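Local coordinates for lectin (Cicer arietinum, PDB 4YEH), which binds a magnesium ion in the central channel of its hemopexin fold and probably takes part in metal ion transport, at residues A[3-8]-A[59-64]; A[117-122]-A[171-176]. One frame throughout, in Å; residues are numbered along the deposited sequence.

Interaction 1 of 2, residues A[3-8]-A[59-64]; sequences INAAFR and YGIDCS. With MG (magnesium ion), chain C.
Ala5 and Cys63 lie side by side with CA atoms 4.4 Å apart, Asn4 beside Asp62, and the two segments run in the same sense. A magnesium ion links them at one end. It is bound by Asn4 OD1 at 2.6 Å and by the backbone Asp62 O at 2.3 Å. Asn4 CG is roughly anti to the backbone N (chi1 -150°), which carries OD1 to the metal and leaves ND2 over Asp62 CB at 3.8 Å. The Asp62 carboxylate is turned 61° from the amide plane. Its OD2 accepts from Glu77 N and does not bind the metal. A water bridges Asn4 ND2 and Ile61 O by two weak bonds. Strand 3-8 and strand 63-66, which 59-64 leads into, are the innermost strands of two neighbouring blades of the hemopexin propeller. A classic beta bulge at Asn4 and Ala5, facing Phe18, lies beside the metal. Further along, Ala5 CB presses on Ile61 O at 3.2 Å and meets Ile61 CG2 at 4.1 Å. Ser64 OG gives a weak hydrogen bond to Ala6 O at 3.3 Å. Ser64 CB lies in the plane of the Phe7 ring, at its edge, 3.7 Å from CD1. The Phe7 ring also meets the rings of Tyr16 and Tyr85.

Interaction 2 of 2, residues A[117-122]-A[171-176]; sequences IDAAFR and DSAFAS. With MG (magnesium ion), chain C.
Asp118 and Asp171 meet at the magnesium ion, each through its main chain. The metal bonds are Asp118 O at 2.4 Å and Asp171 O at 2.6 Å. Asn4 OD1 and Asp62 O complete the four protein ligands. Classic beta bulges occur here too: Asp118 and Ala119 face Phe132, and Asp171 and Ser172 face Phe185.

The strands 119-122 and 172-175 run parallel, 1° apart, with axes 5.0 Å from each other. They are the first strands of two propeller blades and belong to separate sheets. A water sits between them, accepting from Ala173 N at 3.3 Å and more weakly from Ala120 N.

The van der Waals contacts are made by three alanine methyls and Phe121, partly against backbone atoms. Ala119 CB sits over the Ser172 backbone, 3.4 Å from Ser172 C, and touches Ala173 CB. Phe121 CG lies between its backbone N and carbonyl carbon (chi1 76°). This brings the ring edge to Ala175 CB, 4.1 Å from CD2, while Phe121 CB rests on Ala175 N. Ala175 CB also packs on Arg122 O at 3.3 Å. The Phe121 ring meets Phe195 edge to face.

The aspartate carboxylates are not metal ligands here. Asp118 OD1 accepts from Gly134 N, and lies 6.0 Å from Asp171 OD2. The cation therefore joins the two segments, just ahead of their strands, through carbonyl oxygens, and probably offsets the repulsion between those oxygens.

Interaction 1 closes before interaction 2 opens along the chain, and their centres are 8 Å apart near the middle of the molecule. Each pairs first strands of successive sheets: 3-8 with 63-66, then 119-122 with 172-175. The four strands line the central channel of a four-bladed propeller. Each of the four blades supplies one ligand to the same magnesium ion. The two contacts also touch directly. Arg8 NH1 probably donates to Ser176 O, Ile3 packs on Ser172, and Cys63 packs on Ile117. These join the blades of segments 3-8 and 171-176, and those of 59-64 and 117-122. The ring of blades is thus tied at its axis, consistent with a role in metal ion transport.

Interaction 1 of 2, residues A[3-8]-A[59-64]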
loop_
_atom_site.group_PDB
_atom_site.type_symbol
_atom_site.label_atom_id
_atom_site.label_comp_id
_atom_site.label_asym_id
_atom_site.label_seq_id
_atom_site.Cartn_x
_atom_site.Cartn_y
_atom_site.Cartn_z
ATOM N N ILE A 3 15.902 -10.169 10.955
ATOM C CA ILE A 3 14.538 -10.108 11.468
ATOM C C ILE A 3 13.969 -8.683 11.386
ATOM O O ILE A 3 14.596 -7.709 11.782
ATOM C CB ILE A 3 14.464 -10.696 12.880
ATOM C CG1 ILE A 3 15.157 -12.066 12.879
ATOM C CG2 ILE A 3 13.023 -10.884 13.301
ATOM C CD1 ILE A 3 15.780 -12.455 14.187
ATOM N N ASN A 4 12.768 -8.598 10.853
ATOM C CA ASN A 4 12.162 -7.352 10.518
ATOM C C ASN A 4 10.889 -7.130 11.337
ATOM O O ASN A 4 10.504 -5.996 11.607
ATOM C CB ASN A 4 11.846 -7.318 9.027
ATOM C CG ASN A 4 11.901 -5.909 8.476
ATOM O OD1 ASN A 4 12.156 -4.997 9.247
ATOM N ND2 ASN A 4 11.650 -5.714 7.157
ATOM N N ALA A 5 10.261 -8.226 11.761
ATOM C CA ALA A 5 8.983 -8.136 12.433
ATOM C C ALA A 5 8.708 -9.451 13.096
ATOM O O ALA A 5 8.941 -10.538 12.511
ATOM C CB ALA A 5 7.881 -7.821 11.456
ATOM N N ALA A 6 8.221 -9.346 14.329
ATOM C CA ALA A 6 7.724 -10.481 15.070
ATOM C C ALA A 6 6.546 -10.088 15.925
ATOM O O ALA A 6 6.316 -8.912 16.219
ATOM C CB ALA A 6 8.811 -11.105 15.895
ATOM N N PHE A 7 5.757 -11.111 16.245
ATOM C CA PHE A 7 4.692 -10.998 17.192
ATOM C C PHE A 7 4.637 -12.357 17.903
ATOM O O PHE A 7 4.944 -13.368 17.301
ATOM C CB PHE A 7 3.375 -10.573 16.538
ATOM C CG PHE A 7 2.748 -11.606 15.637
ATOM C CD1 PHE A 7 2.606 -11.350 14.265
ATOM C CD2 PHE A 7 2.242 -12.812 16.153
ATOM C CE1 PHE A 7 2.013 -12.273 13.437
ATOM C CE2 PHE A 7 1.639 -13.753 15.309
ATOM C CZ PHE A 7 1.523 -13.478 13.955
ATOM N N ARG A 8 4.259 -12.375 19.177
ATOM C CA ARG A 8 4.143 -13.608 19.964
ATOM C C ARG A 8 2.897 -14.405 19.575
ATOM O O ARG A 8 1.837 -13.804 19.304
ATOM C CB ARG A 8 4.036 -13.238 21.434
ATOM C CG ARG A 8 3.932 -14.398 22.397
ATOM C CD ARG A 8 3.928 -13.882 23.816
ATOM N NE ARG A 8 2.870 -12.890 23.996
ATOM C CZ ARG A 8 2.639 -12.226 25.116
ATOM N NH1 ARG A 8 3.376 -12.464 26.196
ATOM N NH2 ARG A 8 1.621 -11.362 25.160
ATOM N N TYR A 59 5.756 -7.602 -0.456
ATOM C CA TYR A 59 6.939 -7.055 0.197
ATOM C C TYR A 59 7.258 -7.566 1.601
ATOM O O TYR A 59 8.288 -7.190 2.162
ATOM C CB TYR A 59 6.867 -5.523 0.215
ATOM C CG TYR A 59 6.928 -4.891 -1.158
ATOM C CD1 TYR A 59 8.113 -4.864 -1.878
ATOM C CD2 TYR A 59 5.799 -4.322 -1.731
ATOM C CE1 TYR A 59 8.175 -4.288 -3.133
ATOM C CE2 TYR A 59 5.850 -3.743 -2.986
ATOM C CZ TYR A 59 7.040 -3.729 -3.681
ATOM O OH TYR A 59 7.096 -3.153 -4.930
ATOM N N GLY A 60 6.410 -8.408 2.184
ATOM C CA GLY A 60 6.724 -8.868 3.521
ATOM C C GLY A 60 6.153 -7.920 4.548
ATOM O O GLY A 60 5.419 -6.978 4.203
ATOM N N ILE A 61 6.494 -8.152 5.806
ATOM C CA ILE A 61 5.919 -7.385 6.902
ATOM C C ILE A 61 7.040 -6.756 7.799
ATOM O O ILE A 61 7.947 -7.494 8.265
ATOM C CB ILE A 61 4.988 -8.273 7.714
ATOM C CG1 ILE A 61 3.710 -8.428 6.932
ATOM C CG2 ILE A 61 4.644 -7.580 9.002
ATOM C CD1 ILE A 61 3.656 -9.670 6.105
ATOM N N ASP A 62 6.989 -5.441 8.010
ATOM C CA ASP A 62 8.138 -4.761 8.629
ATOM C C ASP A 62 8.015 -4.491 10.150
ATOM O O ASP A 62 8.969 -4.107 10.821
ATOM C CB ASP A 62 8.609 -3.538 7.786
ATOM C CG ASP A 62 7.607 -2.441 7.756
ATOM O OD1 ASP A 62 6.848 -2.341 8.747
ATOM O OD2 ASP A 62 7.605 -1.628 6.809
ATOM N N CYS A 63 6.836 -4.720 10.678
ATOM C CA CYS A 63 6.505 -4.561 12.081
ATOM C C CYS A 63 5.190 -5.328 12.342
ATOM O O CYS A 63 4.239 -5.290 11.508
ATOM C CB CYS A 63 6.329 -3.085 12.376
ATOM S SG CYS A 63 6.041 -2.665 14.095
ATOM N N SER A 64 5.121 -6.000 13.480
ATOM C CA SER A 64 3.881 -6.582 13.949
ATOM C C SER A 64 3.789 -6.725 15.530
ATOM O O SER A 64 4.763 -6.540 16.227
ATOM C CB SER A 64 3.620 -7.917 13.214
ATOM O OG SER A 64 4.767 -8.781 13.286
HETATM MG MG MG C . 11.174 -3.465 11.099
HETATM O O HOH W 1 9.783 -7.249 6.385
#

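Interaction 2 of 2, residues A[117-122]-A[171-176]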
loop_
_atom_site.group_PDB
_atom_site.type_symbol
_atom_site.label_atom_id
_atom_site.label_comp_id
_atom_site.label_asym_id
_atom_site.label_seq_id
_atom_site.Cartn_x
_atom_site.Cartn_y
_atom_site.Cartn_z
ATOM N N ILE A 117 6.393 2.050 11.247
ATOM C CA ILE A 117 6.932 1.645 12.543
ATOM C C ILE A 117 8.061 0.611 12.353
ATOM O O ILE A 117 7.987 -0.251 11.508
ATOM C CB ILE A 117 5.745 1.238 13.496
ATOM C CG1 ILE A 117 4.722 2.405 13.571
ATOM C CG2 ILE A 117 6.204 0.730 14.851
ATOM C CD1 ILE A 117 3.503 2.251 14.459
ATOM N N ASP A 118 9.124 0.726 13.151
ATOM C CA ASP A 118 10.258 -0.194 13.149
ATOM C C ASP A 118 9.917 -1.563 13.726
ATOM O O ASP A 118 10.056 -2.591 13.068
ATOM C CB ASP A 118 11.396 0.472 13.933
ATOM C CG ASP A 118 12.160 1.480 13.107
ATOM O OD1 ASP A 118 13.002 2.148 13.719
ATOM O OD2 ASP A 118 11.915 1.614 11.867
ATOM N N ALA A 119 9.428 -1.566 14.943
ATOM C CA ALA A 119 9.082 -2.808 15.691
ATOM C C ALA A 119 8.086 -2.536 16.835
ATOM O O ALA A 119 7.798 -1.366 17.186
ATOM C CB ALA A 119 10.361 -3.486 16.259
ATOM N N ALA A 120 7.596 -3.629 17.430
ATOM C CA ALA A 120 6.588 -3.535 18.477
ATOM C C ALA A 120 6.437 -4.853 19.227
ATOM O O ALA A 120 6.549 -5.947 18.607
ATOM C CB ALA A 120 5.248 -3.104 17.876
ATOM N N PHE A 121 6.109 -4.761 20.534
ATOM C CA PHE A 121 5.791 -5.930 21.385
ATOM C C PHE A 121 4.577 -5.703 22.351
ATOM O O PHE A 121 4.332 -4.572 22.854
ATOM C CB PHE A 121 7.051 -6.431 22.141
ATOM C CG PHE A 121 7.459 -5.564 23.314
ATOM C CD1 PHE A 121 8.235 -4.431 23.134
ATOM C CD2 PHE A 121 7.046 -5.864 24.602
ATOM C CE1 PHE A 121 8.608 -3.625 24.239
ATOM C CE2 PHE A 121 7.406 -5.090 25.695
ATOM C CZ PHE A 121 8.182 -3.958 25.530
ATOM N N ARG A 122 3.785 -6.757 22.560
ATOM C CA ARG A 122 2.672 -6.708 23.489
ATOM C C ARG A 122 3.058 -6.585 24.990
ATOM O O ARG A 122 3.761 -7.481 25.543
ATOM C CB ARG A 122 1.864 -7.995 23.383
ATOM C CG ARG A 122 0.640 -7.995 24.294
ATOM C CD ARG A 122 -0.387 -7.048 23.735
ATOM N NE ARG A 122 -1.733 -7.489 24.135
ATOM C CZ ARG A 122 -2.365 -7.141 25.258
ATOM N NH1 ARG A 122 -1.816 -6.349 26.131
ATOM N NH2 ARG A 122 -3.562 -7.561 25.482
ATOM N N ASP A 171 14.971 -3.121 15.026
ATOM C CA ASP A 171 14.595 -3.635 13.746
ATOM C C ASP A 171 13.353 -4.544 13.860
ATOM O O ASP A 171 12.506 -4.643 12.947
ATOM C CB ASP A 171 15.801 -4.460 13.216
ATOM C CG ASP A 171 16.855 -3.624 12.400
ATOM O OD1 ASP A 171 17.806 -4.270 11.825
ATOM O OD2 ASP A 171 16.726 -2.368 12.260
ATOM N N SER A 172 13.281 -5.242 14.974
ATOM C CA SER A 172 12.232 -6.218 15.205
ATOM C C SER A 172 12.054 -6.445 16.716
ATOM O O SER A 172 12.981 -6.205 17.461
ATOM C CB SER A 172 12.557 -7.493 14.457
ATOM O OG SER A 172 11.934 -8.662 15.016
ATOM N N ALA A 173 10.859 -6.831 17.170
ATOM C CA ALA A 173 10.624 -7.196 18.600
ATOM C C ALA A 173 9.470 -8.152 18.784
ATOM O O ALA A 173 8.608 -8.226 17.947
ATOM C CB ALA A 173 10.375 -5.976 19.468
ATOM N N PHE A 174 9.503 -8.914 19.874
ATOM C CA PHE A 174 8.329 -9.616 20.347
ATOM C C PHE A 174 8.384 -9.867 21.896
ATOM O O PHE A 174 9.464 -9.916 22.471
ATOM C CB PHE A 174 8.026 -10.841 19.454
ATOM C CG PHE A 174 8.892 -12.065 19.723
ATOM C CD1 PHE A 174 10.153 -12.201 19.142
ATOM C CD2 PHE A 174 8.416 -13.114 20.520
ATOM C CE1 PHE A 174 10.929 -13.325 19.399
ATOM C CE2 PHE A 174 9.192 -14.237 20.780
ATOM C CZ PHE A 174 10.449 -14.347 20.201
ATOM N N ALA A 175 7.232 -9.922 22.568
ATOM C CA ALA A 175 7.156 -10.311 23.996
ATOM C C ALA A 175 7.239 -11.826 24.159
ATOM O O ALA A 175 6.753 -12.578 23.302
ATOM C CB ALA A 175 5.863 -9.796 24.654
ATOM N N SER A 176 7.883 -12.244 25.256
ATOM C CA SER A 176 7.978 -13.628 25.640
ATOM C C SER A 176 6.660 -14.095 26.184
ATOM O O SER A 176 5.734 -13.324 26.329
ATOM C CB SER A 176 9.039 -13.813 26.734
ATOM O OG SER A 176 9.343 -15.197 26.915
HETATM MG MG MG C . 11.174 -3.465 11.099
HETATM O O HOH W 2 7.982 -6.559 15.658
#